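Local coordinates for packaging enzyme P4 (Pseudomonas phage phi13, PDB 4BLP), which probably hydrolyses nucleoside triphosphates as a six-subunit RecA-like motor to drive viral RNA into the phage capsid, at residues P63-F68 / V109-Q114; S146-V151 / A237-L242; K161-Q166 / V254-P259; V199-A204 / N244-L249. All blocks are in the same frame, centred on the assembly; numbering follows the deposited sequence.

Contact 1 (P63-F68 / V109-Q114); sequences PSEILF and VVFVPQ
The carboxylate of E65 is gripped on both oxygens by backbone amides and still presents one of those oxygens to the ring of F111. OE1 accepts from L62 N and L54 N, and OE2 from R55 N; these three N-H groups of the preceding chain hold the carboxylate and probably help to offset the cost of burying its charge. Across the contact, E65 OE2 lies 3.9 Å from F111 CZ, at the edge of the ring and in its plane, while the carboxylate itself is turned 50° from that plane. Such an approach puts the negative oxygen beside the faintly positive aromatic C-H, which is probably a mildly favourable arrangement. F111 has its CG between its own backbone N and carbonyl carbon (chi1 59°), and although its CB starts away from the other segment, this turn carries CZ back to it.

The two segments supply the outer strands of a three-stranded antiparallel sheet whose middle strand is 73-78. I66 and F68 pair their backbones with V77 and L75, and F111 pairs with V76. Strand 73-78 thus lies between them, and the two segments meet through side chains.

A second, wholly apolar bridge lies farther along, at P113, which follows the short strand 110-111. L67 holds CG anti to its backbone N (chi1 177°), and its CD1 touches P113 CG at 3.9 Å, the leucine chain and the pyrrolidine ring crossing at about a right angle. The CB of P113 points toward segment 63-68, whereas L67 reaches across with the end of its side chain.

Contact 2 (S146-V151 / A237-L242); sequences SGLHVV and AALTSL
L148 and L239 cross obliquely, methyl against methyl, where a strand of the RecA-like P-loop NTPase core meets a helix laid over its sheet. Strand 147-151 and helix 237-242 run 130° apart in direction, with their axes 8.1 Å apart at closest approach. The helix belongs to the connection between parallel strands 210-213 and 252-257, and therefore forms part of a beta-alpha-beta unit beside the strand that it covers here.

The leucines come together from different starting directions. The CB of L148 points toward the helix and, with CG anti to the backbone N (chi1 175°), the side chain sends CD2 against L239 CD2 at 3.8 Å. L239 leaves the helix along its flank, and only the end of its chain swings in to the strand. The same L148 methyl also approaches the helix backbone, with CD2 4.0 Å from L239 O, and it meets L242 CB at 4.3 Å. One strand residue thus packs against two helix residues a turn apart, nestling between L239 and L242. L242 offers the base of its side chain here, while its far end turns to F68 and V70 of strand 65-70.

N243, next along the helix, accepts a hydrogen bond from L148 N through OD1, which ties strand to helix just beside the leucines. On the side of the helix turned away from the strand, T240 OG1 is bonded to R216 NH1 of a neighbouring subunit. Two residues along the strand from L148, V150 faces the helix as well, and its CG1 reaches L239 CD2 at 4.4 Å.

Contact 3 (K161-Q166 / V254-P259); sequences KWLNAQ and VAAINP
L163 holds CG anti to its carbonyl carbon (chi1 -81°), and a chi2 of 164° extends the chain to CD1 with CD2 branching beside it, so that both methyls reach strand 254-257. The fork straddles two residues that point to the same side of the strand: CD2 meets V254 CG1 at 3.8 Å, and CD1 meets A256 CB at 3.9 Å. L163 and V254 run alongside each other, pointing opposite ways, V254 bringing CG1 forward because that branch lies anti to its backbone N. A255, between the two, points away.

Helix 159-164 carries the end of a probable Walker A motif (G153, G158, K159 and S160), the P-loop of this NTPase family, and A256 touches the residues of that loop. The contact therefore seats the P-loop helix on a neighbouring strand of the parallel core sheet; L163 also packs on V151 and V211, from the strands that flank 252-257.

Beyond L163 the chain folds back on itself. Q166 NE2 donates to W162 O at 3.1 Å with a fairly straight N-H angle of 160°, the acceptor lying in the plane of the glutamine amide. The same NE2 sits 3.2 Å above the indole plane of W162, so the NE2 end of the amide lies over the rim of one face. Q166 OE1 is held by Q140 NE2, which fixes the amide's rotation from its other end.

Contact 4 (V199-A204 / N244-L249); sequences VALLLA and NICAEL
L201 meets three residues of the facing helical segment with its two methyls. Its CD1 lies 3.8 Å from L249 CD1, and its CD2 is almost as near to that same atom, at 3.9 Å; the L249 methyl thus fits against the fork of L201, the two side chains crossing at about a right angle. On CD2 there is a second, looser neighbour, C246 SG at 4.2 Å. I245 completes the set by turning CG2 to L201 CD1 at 4.4 Å, while its longer branch leads elsewhere. Both leucines carry CG anti to the carbonyl carbon, and with chi2 nearly extended (176° in L201 and 172° in L249) each extends its CD1 away from its backbone, which brings the two CD1 methyls together.

The nearest CA atoms, of L201 and C246, are 7.6 Å apart. This is helix-on-helix packing within the layer that covers one face of the RecA-like core sheet: helices 193-205 and 233-248 pack against each other, and A200 and A204 of the first and C246 of the second all rest on L253 of strand 252-257. The small side chains at these places are consistent with both helices lying close to the strand.

Farther out, L82 of helix 79-91 closes over L201 and L249 together. L249 is tied to the preceding turn by its backbone N, which donates to I245 O at 3.1 Å. At the other end of the segment N244 reaches out to a neighbouring subunit, OD1 accepting from G178 N and ND2 donating to E176 O there.

In the fold
The four contacts run as a chain of packing from the small antiparallel sheet to the P-loop side of the core. Contacts 1 and 4, with centres 13 Å apart, meet where F68 CD1 touches I245 CD1 at 3.6 Å; F68 also leans on L242 of contact 2. Contacts 2 and 4 share helix 233-248, their centres 10 Å apart. Contacts 2 and 3 use neighbouring parallel strands of the core sheet but its opposite faces: V150 turns to helix 233-248 and V151 to helix 159-164. Contact 3, beside the probable nucleotide-binding loop, lies about 28 Å from contact 1, centre to centre, across the middle of the subunit.

Contact 1 (P63-F68 / V109-Q114)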
loop_
_atom_site.group_PDB
_atom_site.type_symbol
_atom_site.label_atom_id
_atom_site.label_comp_id
_atom_site.label_asym_id
_atom_site.label_seq_id
_atom_site.Cartn_x
_atom_site.Cartn_y
_atom_site.Cartn_z
ATOM N N PRO D 63 -9.575 -36.441 -3.150
ATOM C CA PRO D 63 -9.682 -36.872 -1.735
ATOM C C PRO D 63 -8.327 -36.871 -1.014
ATOM O O PRO D 63 -8.291 -36.715 0.210
ATOM C CB PRO D 63 -10.243 -38.301 -1.843
ATOM C CG PRO D 63 -10.974 -38.297 -3.177
ATOM C CD PRO D 63 -10.119 -37.457 -4.078
ATOM N N SER D 64 -7.213 -37.002 -1.763
ATOM C CA SER D 64 -5.868 -36.996 -1.170
ATOM C C SER D 64 -5.307 -35.578 -0.902
ATOM O O SER D 64 -4.283 -35.451 -0.219
ATOM C CB SER D 64 -4.890 -37.722 -2.090
ATOM O OG SER D 64 -4.888 -37.137 -3.386
ATOM N N GLU D 65 -5.934 -34.527 -1.471
ATOM C CA GLU D 65 -5.372 -33.167 -1.359
ATOM C C GLU D 65 -5.959 -32.341 -0.230
ATOM O O GLU D 65 -7.173 -32.308 -0.058
ATOM C CB GLU D 65 -5.601 -32.386 -2.662
ATOM C CG GLU D 65 -4.803 -32.926 -3.848
ATOM C CD GLU D 65 -5.100 -32.285 -5.195
ATOM O OE1 GLU D 65 -6.276 -31.939 -5.467
ATOM O OE2 GLU D 65 -4.154 -32.182 -6.013
ATOM N N ILE D 66 -5.107 -31.658 0.539
ATOM C CA ILE D 66 -5.573 -30.729 1.572
ATOM C C ILE D 66 -5.060 -29.346 1.176
ATOM O O ILE D 66 -3.850 -29.133 1.166
ATOM C CB ILE D 66 -5.135 -31.080 3.005
ATOM C CG1 ILE D 66 -5.577 -32.510 3.405
ATOM C CG2 ILE D 66 -5.701 -30.021 4.014
ATOM C CD1 ILE D 66 -4.829 -33.016 4.667
ATOM N N LEU D 67 -5.970 -28.418 0.918
ATOM C CA LEU D 67 -5.603 -27.036 0.610
ATOM C C LEU D 67 -5.510 -26.241 1.913
ATOM O O LEU D 67 -6.402 -26.337 2.765
ATOM C CB LEU D 67 -6.694 -26.410 -0.289
ATOM C CG LEU D 67 -6.519 -24.925 -0.658
ATOM C CD1 LEU D 67 -5.307 -24.742 -1.635
ATOM C CD2 LEU D 67 -7.820 -24.390 -1.311
ATOM N N PHE D 68 -4.445 -25.458 2.078
ATOM C CA PHE D 68 -4.289 -24.579 3.236
ATOM C C PHE D 68 -3.489 -23.360 2.796
ATOM O O PHE D 68 -3.195 -23.201 1.601
ATOM C CB PHE D 68 -3.633 -25.322 4.421
ATOM C CG PHE D 68 -2.215 -25.837 4.213
ATOM C CD1 PHE D 68 -1.972 -26.976 3.442
ATOM C CD2 PHE D 68 -1.139 -25.234 4.859
ATOM C CE1 PHE D 68 -0.664 -27.492 3.306
ATOM C CE2 PHE D 68 0.153 -25.756 4.736
ATOM C CZ PHE D 68 0.389 -26.856 3.931
ATOM N N VAL D 109 4.531 -33.785 -2.962
ATOM C CA VAL D 109 4.103 -33.946 -1.570
ATOM C C VAL D 109 3.517 -32.631 -1.027
ATOM O O VAL D 109 2.492 -32.664 -0.379
ATOM C CB VAL D 109 5.266 -34.453 -0.667
ATOM C CG1 VAL D 109 4.813 -34.558 0.813
ATOM C CG2 VAL D 109 5.796 -35.803 -1.163
ATOM N N VAL D 110 4.238 -31.501 -1.222
ATOM C CA VAL D 110 3.751 -30.169 -0.798
ATOM C C VAL D 110 4.033 -29.269 -1.965
ATOM O O VAL D 110 5.178 -29.259 -2.468
ATOM C CB VAL D 110 4.415 -29.624 0.496
ATOM C CG1 VAL D 110 3.935 -28.186 0.800
ATOM C CG2 VAL D 110 4.164 -30.549 1.691
ATOM N N PHE D 111 3.033 -28.532 -2.417
ATOM C CA PHE D 111 3.259 -27.650 -3.558
ATOM C C PHE D 111 2.332 -26.469 -3.512
ATOM O O PHE D 111 1.278 -26.515 -2.845
ATOM C CB PHE D 111 3.059 -28.421 -4.901
ATOM C CG PHE D 111 1.670 -29.030 -5.088
ATOM C CD1 PHE D 111 1.374 -30.304 -4.590
ATOM C CD2 PHE D 111 0.658 -28.312 -5.719
ATOM C CE1 PHE D 111 0.090 -30.856 -4.734
ATOM C CE2 PHE D 111 -0.633 -28.842 -5.844
ATOM C CZ PHE D 111 -0.910 -30.123 -5.355
ATOM N N VAL D 112 2.714 -25.418 -4.236
ATOM C CA VAL D 112 1.803 -24.288 -4.446
ATOM C C VAL D 112 0.868 -24.653 -5.621
ATOM O O VAL D 112 1.357 -24.848 -6.756
ATOM C CB VAL D 112 2.572 -22.976 -4.747
ATOM C CG1 VAL D 112 1.575 -21.822 -5.032
ATOM C CG2 VAL D 112 3.482 -22.626 -3.567
ATOM N N PRO D 113 -0.465 -24.735 -5.394
ATOM C CA PRO D 113 -1.391 -25.037 -6.516
ATOM C C PRO D 113 -1.401 -23.823 -7.431
ATOM O O PRO D 113 -1.425 -22.669 -6.950
ATOM C CB PRO D 113 -2.741 -25.287 -5.835
ATOM C CG PRO D 113 -2.674 -24.413 -4.555
ATOM C CD PRO D 113 -1.193 -24.522 -4.123
ATOM N N GLN D 114 -1.357 -24.080 -8.756
ATOM C CA GLN D 114 -1.158 -22.965 -9.688
ATOM C C GLN D 114 -2.425 -22.415 -10.346
ATOM O O GLN D 114 -2.341 -21.485 -11.169
ATOM C CB GLN D 114 -0.114 -23.358 -10.741
ATOM C CG GLN D 114 1.321 -23.522 -10.111
ATOM C CD GLN D 114 1.813 -22.297 -9.340
ATOM O OE1 GLN D 114 1.495 -21.147 -9.657
ATOM N NE2 GLN D 114 2.627 -22.499 -8.336
#

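Contact 2 (S146-V151 / A237-L242)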
loop_
_atom_site.group_PDB
_atom_site.type_symbol
_atom_site.label_atom_id
_atom_site.label_comp_id
_atom_site.label_asym_id
_atom_site.label_seq_id
_atom_site.Cartn_x
_atom_site.Cartn_y
_atom_site.Cartn_z
ATOM N N SER D 146 0.308 -34.728 18.211
ATOM C CA SER D 146 0.784 -34.411 16.879
ATOM C C SER D 146 0.536 -32.911 16.640
ATOM O O SER D 146 -0.432 -32.342 17.161
ATOM C CB SER D 146 0.043 -35.238 15.835
ATOM O OG SER D 146 0.302 -36.618 16.005
ATOM N N GLY D 147 1.420 -32.307 15.874
ATOM C CA GLY D 147 1.362 -30.874 15.597
ATOM C C GLY D 147 2.762 -30.343 15.388
ATOM O O GLY D 147 3.647 -31.049 14.904
ATOM N N LEU D 148 2.958 -29.084 15.775
ATOM C CA LEU D 148 4.221 -28.387 15.663
ATOM C C LEU D 148 4.667 -27.985 17.034
ATOM O O LEU D 148 3.845 -27.479 17.811
ATOM C CB LEU D 148 3.976 -27.141 14.768
ATOM C CG LEU D 148 5.126 -26.155 14.589
ATOM C CD1 LEU D 148 6.348 -26.834 13.872
ATOM C CD2 LEU D 148 4.656 -24.926 13.771
ATOM N N HIS D 149 5.961 -28.199 17.338
ATOM C CA HIS D 149 6.575 -27.746 18.597
ATOM C C HIS D 149 7.570 -26.672 18.215
ATOM O O HIS D 149 8.482 -26.955 17.447
ATOM C CB HIS D 149 7.289 -28.897 19.344
ATOM C CG HIS D 149 7.796 -28.480 20.691
ATOM N ND1 HIS D 149 7.152 -28.874 21.849
ATOM C CD2 HIS D 149 8.837 -27.672 21.020
ATOM C CE1 HIS D 149 7.840 -28.333 22.848
ATOM N NE2 HIS D 149 8.854 -27.589 22.404
ATOM N N VAL D 150 7.424 -25.461 18.712
ATOM C CA VAL D 150 8.394 -24.438 18.321
ATOM C C VAL D 150 9.354 -24.152 19.465
ATOM O O VAL D 150 8.960 -24.153 20.641
ATOM C CB VAL D 150 7.723 -23.134 17.807
ATOM C CG1 VAL D 150 6.891 -23.414 16.550
ATOM C CG2 VAL D 150 6.868 -22.500 18.890
ATOM N N VAL D 151 10.606 -23.875 19.118
ATOM C CA VAL D 151 11.660 -23.525 20.066
ATOM C C VAL D 151 11.956 -22.074 19.801
ATOM O O VAL D 151 12.415 -21.741 18.722
ATOM C CB VAL D 151 12.902 -24.450 19.891
ATOM C CG1 VAL D 151 14.052 -24.025 20.838
ATOM C CG2 VAL D 151 12.497 -25.912 20.119
ATOM N N ALA D 237 -1.463 -17.228 12.608
ATOM C CA ALA D 237 -2.396 -18.060 11.820
ATOM C C ALA D 237 -1.589 -19.103 11.027
ATOM O O ALA D 237 -2.031 -20.254 10.889
ATOM C CB ALA D 237 -3.193 -17.166 10.858
ATOM N N ALA D 238 -0.420 -18.706 10.499
ATOM C CA ALA D 238 0.429 -19.652 9.705
ATOM C C ALA D 238 0.908 -20.774 10.597
ATOM O O ALA D 238 0.930 -21.927 10.187
ATOM C CB ALA D 238 1.644 -18.934 9.087
ATOM N N LEU D 239 1.340 -20.430 11.817
ATOM C CA LEU D 239 1.815 -21.495 12.736
ATOM C C LEU D 239 0.664 -22.452 13.091
ATOM O O LEU D 239 0.876 -23.661 13.151
ATOM C CB LEU D 239 2.362 -20.848 14.015
ATOM C CG LEU D 239 3.714 -20.114 13.831
ATOM C CD1 LEU D 239 4.095 -19.391 15.123
ATOM C CD2 LEU D 239 4.865 -21.105 13.411
ATOM N N THR D 240 -0.553 -21.938 13.265
ATOM C CA THR D 240 -1.706 -22.848 13.554
ATOM C C THR D 240 -2.004 -23.697 12.337
ATOM O O THR D 240 -2.339 -24.866 12.481
ATOM C CB THR D 240 -2.939 -22.038 14.004
ATOM O OG1 THR D 240 -2.564 -21.373 15.223
ATOM C CG2 THR D 240 -4.172 -22.931 14.251
ATOM N N SER D 241 -1.919 -23.116 11.142
ATOM C CA SER D 241 -2.148 -23.912 9.904
ATOM C C SER D 241 -1.139 -25.050 9.789
ATOM O O SER D 241 -1.537 -26.207 9.556
ATOM C CB SER D 241 -2.084 -23.013 8.665
ATOM O OG SER D 241 -3.168 -22.099 8.700
ATOM N N LEU D 242 0.161 -24.738 9.986
ATOM C CA LEU D 242 1.187 -25.780 9.911
ATOM C C LEU D 242 1.001 -26.780 11.028
ATOM O O LEU D 242 1.066 -27.997 10.798
ATOM C CB LEU D 242 2.581 -25.123 10.004
ATOM C CG LEU D 242 2.916 -24.242 8.803
ATOM C CD1 LEU D 242 4.246 -23.490 9.046
ATOM C CD2 LEU D 242 3.044 -25.129 7.495
#

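Contact 3 (K161-Q166 / V254-P259)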
loop_
_atom_site.group_PDB
_atom_site.type_symbol
_atom_site.label_atom_id
_atom_site.label_comp_id
_atom_site.label_asym_id
_atom_site.label_seq_id
_atom_site.Cartn_x
_atom_site.Cartn_y
_atom_site.Cartn_z
ATOM N N LYS D 161 21.941 -25.000 19.723
ATOM C CA LYS D 161 22.730 -25.739 20.700
ATOM C C LYS D 161 21.816 -26.582 21.579
ATOM O O LYS D 161 22.126 -27.748 21.843
ATOM C CB LYS D 161 23.576 -24.780 21.556
ATOM C CG LYS D 161 24.584 -25.484 22.445
ATOM C CD LYS D 161 25.471 -24.507 23.209
ATOM C CE LYS D 161 26.225 -25.193 24.323
ATOM N NZ LYS D 161 26.821 -24.215 25.269
ATOM N N TRP D 162 20.705 -25.989 22.070
ATOM C CA TRP D 162 19.771 -26.746 22.906
ATOM C C TRP D 162 19.144 -27.887 22.067
ATOM O O TRP D 162 19.031 -29.004 22.559
ATOM C CB TRP D 162 18.676 -25.837 23.475
ATOM C CG TRP D 162 17.710 -26.605 24.334
ATOM C CD1 TRP D 162 17.906 -27.002 25.626
ATOM C CD2 TRP D 162 16.434 -27.143 23.933
ATOM N NE1 TRP D 162 16.822 -27.736 26.067
ATOM C CE2 TRP D 162 15.896 -27.825 25.053
ATOM C CE3 TRP D 162 15.671 -27.083 22.747
ATOM C CZ2 TRP D 162 14.652 -28.482 25.009
ATOM C CZ3 TRP D 162 14.430 -27.716 22.714
ATOM C CH2 TRP D 162 13.932 -28.402 23.829
ATOM N N LEU D 163 18.762 -27.599 20.819
ATOM C CA LEU D 163 18.141 -28.599 19.925
ATOM C C LEU D 163 19.071 -29.771 19.675
ATOM O O LEU D 163 18.644 -30.915 19.797
ATOM C CB LEU D 163 17.690 -27.970 18.591
ATOM C CG LEU D 163 16.348 -27.233 18.665
ATOM C CD1 LEU D 163 16.152 -26.316 17.455
ATOM C CD2 LEU D 163 15.181 -28.195 18.768
ATOM N N ASN D 164 20.358 -29.493 19.406
ATOM C CA ASN D 164 21.356 -30.532 19.155
ATOM C C ASN D 164 21.543 -31.412 20.374
ATOM O O ASN D 164 21.782 -32.614 20.230
ATOM C CB ASN D 164 22.685 -29.920 18.717
ATOM C CG ASN D 164 22.647 -29.405 17.300
ATOM O OD1 ASN D 164 21.896 -29.910 16.453
ATOM N ND2 ASN D 164 23.457 -28.386 17.014
ATOM N N ALA D 165 21.371 -30.834 21.578
ATOM C CA ALA D 165 21.480 -31.551 22.849
ATOM C C ALA D 165 20.277 -32.459 23.108
ATOM O O ALA D 165 20.351 -33.303 23.990
ATOM C CB ALA D 165 21.649 -30.563 24.004
ATOM N N GLN D 166 19.188 -32.325 22.324
ATOM C CA GLN D 166 18.005 -33.165 22.432
ATOM C C GLN D 166 18.162 -34.413 21.553
ATOM O O GLN D 166 17.231 -35.205 21.427
ATOM C CB GLN D 166 16.719 -32.406 22.060
ATOM C CG GLN D 166 16.498 -31.103 22.834
ATOM C CD GLN D 166 16.692 -31.278 24.314
ATOM O OE1 GLN D 166 15.982 -32.038 24.973
ATOM N NE2 GLN D 166 17.712 -30.622 24.861
ATOM N N VAL D 254 9.419 -30.218 14.860
ATOM C CA VAL D 254 10.034 -29.320 15.840
ATOM C C VAL D 254 10.711 -28.224 15.036
ATOM O O VAL D 254 11.402 -28.547 14.067
ATOM C CB VAL D 254 11.019 -30.038 16.782
ATOM C CG1 VAL D 254 11.634 -29.034 17.776
ATOM C CG2 VAL D 254 10.304 -31.182 17.528
ATOM N N ALA D 255 10.485 -26.949 15.361
ATOM C CA ALA D 255 11.147 -25.900 14.573
ATOM C C ALA D 255 11.659 -24.778 15.447
ATOM O O ALA D 255 10.942 -24.365 16.353
ATOM C CB ALA D 255 10.166 -25.336 13.558
ATOM N N ALA D 256 12.866 -24.256 15.142
ATOM C CA ALA D 256 13.405 -23.067 15.819
ATOM C C ALA D 256 12.783 -21.819 15.200
ATOM O O ALA D 256 12.645 -21.732 13.969
ATOM C CB ALA D 256 14.933 -23.014 15.684
ATOM N N ILE D 257 12.425 -20.839 16.028
ATOM C CA ILE D 257 11.902 -19.598 15.493
ATOM C C ILE D 257 12.298 -18.423 16.377
ATOM O O ILE D 257 12.346 -18.556 17.601
ATOM C CB ILE D 257 10.348 -19.700 15.303
ATOM C CG1 ILE D 257 9.806 -18.577 14.418
ATOM C CG2 ILE D 257 9.588 -19.788 16.654
ATOM C CD1 ILE D 257 8.334 -18.853 13.940
ATOM N N ASN D 258 12.609 -17.291 15.751
ATOM C CA ASN D 258 12.915 -16.041 16.468
ATOM C C ASN D 258 11.946 -14.997 15.915
ATOM O O ASN D 258 12.204 -14.499 14.826
ATOM C CB ASN D 258 14.380 -15.633 16.312
ATOM C CG ASN D 258 14.649 -14.238 16.859
ATOM O OD1 ASN D 258 13.806 -13.620 17.528
ATOM N ND2 ASN D 258 15.852 -13.720 16.618
ATOM N N PRO D 259 10.812 -14.704 16.597
ATOM C CA PRO D 259 9.813 -13.810 16.001
ATOM C C PRO D 259 10.214 -12.340 15.927
ATOM O O PRO D 259 9.505 -11.545 15.295
ATOM C CB PRO D 259 8.578 -14.007 16.899
ATOM C CG PRO D 259 9.164 -14.355 18.239
ATOM C CD PRO D 259 10.335 -15.247 17.898
#

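Contact 4 (V199-A204 / N244-L249)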
loop_
_atom_site.group_PDB
_atom_site.type_symbol
_atom_site.label_atom_id
_atom_site.label_comp_id
_atom_site.label_asym_id
_atom_site.label_seq_id
_atom_site.Cartn_x
_atom_site.Cartn_y
_atom_site.Cartn_z
ATOM N N VAL D 199 9.950 -32.264 2.943
ATOM C CA VAL D 199 11.057 -33.047 3.525
ATOM C C VAL D 199 10.749 -33.326 5.010
ATOM O O VAL D 199 10.937 -34.457 5.473
ATOM C CB VAL D 199 12.420 -32.322 3.323
ATOM C CG1 VAL D 199 13.537 -32.960 4.144
ATOM C CG2 VAL D 199 12.790 -32.354 1.842
ATOM N N ALA D 200 10.279 -32.305 5.735
ATOM C CA ALA D 200 9.908 -32.474 7.155
ATOM C C ALA D 200 8.819 -33.522 7.328
ATOM O O ALA D 200 8.943 -34.409 8.196
ATOM C CB ALA D 200 9.445 -31.131 7.740
ATOM N N LEU D 201 7.734 -33.413 6.545
ATOM C CA LEU D 201 6.617 -34.376 6.659
ATOM C C LEU D 201 7.065 -35.785 6.281
ATOM O O LEU D 201 6.636 -36.751 6.913
ATOM C CB LEU D 201 5.437 -33.946 5.774
ATOM C CG LEU D 201 4.782 -32.617 6.249
ATOM C CD1 LEU D 201 3.668 -32.197 5.271
ATOM C CD2 LEU D 201 4.193 -32.813 7.700
ATOM N N LEU D 202 7.913 -35.916 5.246
ATOM C CA LEU D 202 8.410 -37.251 4.855
ATOM C C LEU D 202 9.242 -37.890 5.969
ATOM O O LEU D 202 9.014 -39.061 6.328
ATOM C CB LEU D 202 9.226 -37.153 3.553
ATOM C CG LEU D 202 8.370 -37.009 2.287
ATOM C CD1 LEU D 202 9.243 -36.414 1.111
ATOM C CD2 LEU D 202 7.802 -38.358 1.888
ATOM N N LEU D 203 10.182 -37.144 6.528
ATOM C CA LEU D 203 11.027 -37.638 7.612
ATOM C C LEU D 203 10.203 -37.983 8.855
ATOM O O LEU D 203 10.389 -39.038 9.420
ATOM C CB LEU D 203 12.073 -36.584 7.970
ATOM C CG LEU D 203 13.214 -36.464 6.950
ATOM C CD1 LEU D 203 13.929 -35.171 7.157
ATOM C CD2 LEU D 203 14.200 -37.698 7.031
ATOM N N ALA D 204 9.267 -37.114 9.256
ATOM C CA ALA D 204 8.446 -37.387 10.446
ATOM C C ALA D 204 7.543 -38.609 10.218
ATOM O O ALA D 204 7.390 -39.457 11.117
ATOM C CB ALA D 204 7.619 -36.148 10.790
ATOM N N ASN D 244 -1.801 -27.744 12.440
ATOM C CA ASN D 244 -2.959 -28.585 12.223
ATOM C C ASN D 244 -2.747 -29.513 11.024
ATOM O O ASN D 244 -3.356 -30.579 10.990
ATOM C CB ASN D 244 -4.217 -27.737 12.109
ATOM C CG ASN D 244 -4.641 -27.164 13.464
ATOM O OD1 ASN D 244 -4.008 -27.438 14.504
ATOM N ND2 ASN D 244 -5.716 -26.366 13.496
ATOM N N ILE D 245 -1.918 -29.138 10.066
ATOM C CA ILE D 245 -1.588 -30.079 8.962
ATOM C C ILE D 245 -0.791 -31.235 9.590
ATOM O O ILE D 245 -1.066 -32.408 9.321
ATOM C CB ILE D 245 -0.765 -29.369 7.830
ATOM C CG1 ILE D 245 -1.687 -28.451 7.009
ATOM C CG2 ILE D 245 0.038 -30.394 6.967
ATOM C CD1 ILE D 245 -2.785 -29.229 6.143
ATOM N N CYS D 246 0.185 -30.911 10.453
ATOM C CA CYS D 246 0.953 -31.981 11.139
ATOM C C CYS D 246 0.011 -32.884 11.975
ATOM O O CYS D 246 0.147 -34.117 11.952
ATOM C CB CYS D 246 2.027 -31.383 12.037
ATOM S SG CYS D 246 3.356 -30.547 11.153
ATOM N N ALA D 247 -0.931 -32.268 12.712
ATOM C CA ALA D 247 -1.872 -33.026 13.541
ATOM C C ALA D 247 -2.708 -33.956 12.653
ATOM O O ALA D 247 -2.902 -35.118 13.005
ATOM C CB ALA D 247 -2.771 -32.080 14.342
ATOM N N GLU D 248 -3.222 -33.443 11.512
ATOM C CA GLU D 248 -4.032 -34.262 10.589
ATOM C C GLU D 248 -3.227 -35.487 10.083
ATOM O O GLU D 248 -3.784 -36.574 9.898
ATOM C CB GLU D 248 -4.490 -33.380 9.406
ATOM C CG GLU D 248 -5.213 -34.151 8.303
ATOM C CD GLU D 248 -6.508 -34.828 8.710
ATOM O OE1 GLU D 248 -7.104 -34.444 9.741
ATOM O OE2 GLU D 248 -6.945 -35.733 7.973
ATOM N N LEU D 249 -1.916 -35.290 9.862
ATOM C CA LEU D 249 -1.035 -36.341 9.318
ATOM C C LEU D 249 -0.412 -37.217 10.431
ATOM O O LEU D 249 0.342 -38.145 10.120
ATOM C CB LEU D 249 0.058 -35.668 8.456
ATOM C CG LEU D 249 -0.493 -34.823 7.265
ATOM C CD1 LEU D 249 0.614 -34.055 6.587
ATOM C CD2 LEU D 249 -1.247 -35.730 6.252
#